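Side-chain contact in probable chitinase (Chromobacterium violaceum, PDB 5JH8), which probably binds chitin and, as a member of glycosyl hydrolase family 18, is expected to cleave it: residues V67-V70 with N75-A78. Sequence-based numbering, arbitrary orientation.
Sequences VSNV and NWSA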
loop_
_atom_site.group_PDB
_atom_site.type_symbol
_atom_site.label_atom_id
_atom_site.label_comp_id
_atom_site.label_asym_id
_atom_site.label_seq_id
_atom_site.Cartn_x
_atom_site.Cartn_y
_atom_site.Cartn_z
ATOM N N VAL A 67 -9.673 5.140 -3.450
ATOM C CA VAL A 67 -9.896 6.211 -4.409
ATOM C C VAL A 67 -8.600 6.994 -4.592
ATOM O O VAL A 67 -8.022 7.488 -3.615
ATOM C CB VAL A 67 -11.030 7.152 -3.956
ATOM C CG1 VAL A 67 -11.257 8.229 -4.996
ATOM C CG2 VAL A 67 -12.305 6.383 -3.666
ATOM N N SER A 68 -8.174 7.122 -5.839
ATOM C CA SER A 68 -6.885 7.703 -6.165
ATOM C C SER A 68 -7.042 9.003 -6.950
ATOM O O SER A 68 -8.028 9.220 -7.668
ATOM C CB SER A 68 -6.044 6.700 -6.972
ATOM O OG SER A 68 -5.844 5.497 -6.238
ATOM N N ASN A 69 -6.021 9.857 -6.832
ATOM C CA ASN A 69 -5.933 11.099 -7.596
ATOM C C ASN A 69 -5.148 10.866 -8.883
ATOM O O ASN A 69 -4.075 11.417 -9.093
ATOM C CB ASN A 69 -5.269 12.196 -6.769
ATOM C CG ASN A 69 -3.858 11.828 -6.347
ATOM O OD1 ASN A 69 -3.604 10.715 -5.916
ATOM N ND2 ASN A 69 -2.936 12.780 -6.438
ATOM N N VAL A 70 -5.698 10.010 -9.727
ATOM C CA VAL A 70 -5.107 9.646 -11.009
ATOM C C VAL A 70 -5.966 10.287 -12.092
ATOM O O VAL A 70 -7.198 10.183 -12.050
ATOM C CB VAL A 70 -5.035 8.111 -11.155
ATOM C CG1 VAL A 70 -4.716 7.730 -12.586
ATOM C CG2 VAL A 70 -3.984 7.534 -10.198
ATOM N N ASN A 75 -1.985 9.125 -14.849
ATOM C CA ASN A 75 -0.890 9.690 -14.071
ATOM C C ASN A 75 -1.367 10.226 -12.733
ATOM O O ASN A 75 -2.446 10.818 -12.635
ATOM C CB ASN A 75 -0.243 10.858 -14.811
ATOM C CG ASN A 75 0.488 10.423 -16.050
ATOM O OD1 ASN A 75 1.146 9.385 -16.062
ATOM N ND2 ASN A 75 0.367 11.209 -17.109
ATOM N N TRP A 76 -0.546 10.033 -11.705
ATOM C CA TRP A 76 -0.788 10.707 -10.440
ATOM C C TRP A 76 -0.823 12.207 -10.673
ATOM O O TRP A 76 0.011 12.747 -11.401
ATOM C CB TRP A 76 0.317 10.376 -9.436
ATOM C CG TRP A 76 0.353 8.962 -9.007
ATOM C CD1 TRP A 76 1.289 8.031 -9.337
ATOM C CD2 TRP A 76 -0.588 8.301 -8.149
ATOM N NE1 TRP A 76 0.992 6.833 -8.740
ATOM C CE2 TRP A 76 -0.153 6.974 -8.001
ATOM C CE3 TRP A 76 -1.754 8.706 -7.491
ATOM C CZ2 TRP A 76 -0.837 6.054 -7.220
ATOM C CZ3 TRP A 76 -2.425 7.777 -6.697
ATOM C CH2 TRP A 76 -1.969 6.477 -6.587
ATOM N N SER A 77 -1.785 12.880 -10.045
ATOM C CA SER A 77 -2.020 14.299 -10.294
ATOM C C SER A 77 -1.982 15.114 -9.004
ATOM O O SER A 77 -2.937 15.100 -8.216
ATOM C CB SER A 77 -3.351 14.490 -10.998
ATOM O OG SER A 77 -3.657 15.863 -11.067
ATOM N N ALA A 78 -0.903 15.875 -8.827
ATOM C CA ALA A 78 -0.857 16.833 -7.733
ATOM C C ALA A 78 -1.983 17.851 -7.850
ATOM O O ALA A 78 -2.533 18.291 -6.835
ATOM C CB ALA A 78 0.496 17.548 -7.724
#
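Asn-69 and Trp-76 meet where strand 63-68 runs out and the chain turns back on itself before helix 78-85. The backbones are joined at a single bridge between Val-70 and Trp-76, with Ser-77 N giving its hydrogen to Asn-69 O at 2.9 Å. The side-chain amide of Asn-69 adds a second link, ND2 to Ser-77 O at 2.9 Å, approaching from well above that carbonyl's plane, and the same nitrogen also bonds to the backbone carbonyl of Glu-113. With these two acceptors holding the amide, OD1 is directed at the rim of the indole, 3.2 Å from Trp-76 CE3 and near the ring plane; amide and ring are turned 45° apart. The chi1 of 60°, which sets CG between the backbone N and the carbonyl carbon, lets the short side chain reach across. Val-70 CG2 sits over one face of the six-membered ring of Trp-76, 3.9 Å from its centroid, a CH-pi contact. Ser-68 adds its CB, 3.8 Å from Trp-76 CZ3. Packing is close on this inner side, where Ser-68 and Asn-69 are buried. Toward solvent the contact thins: the CB of exposed Asn-75 points away from segment 67-70, and the residue contributes mainly its carbonyl, Asn-75 O lying 3.3 Å from Val-70 CA in a CA-H...O contact. Ser-77 occupies the N-cap position of helix 78-85, its OG accepting from Ile-80 N, which ties the bridge to the helix start. Trp-76 also touches Asp-111 and Glu-113, which with it line the pocket of a bound histidine. Loops at the C-terminal ends of the strands form the ligand-binding end of a TIM barrel, and an aromatic ring facing the cleft is consistent with the substrate-binding clefts of family 18 glycosyl hydrolases.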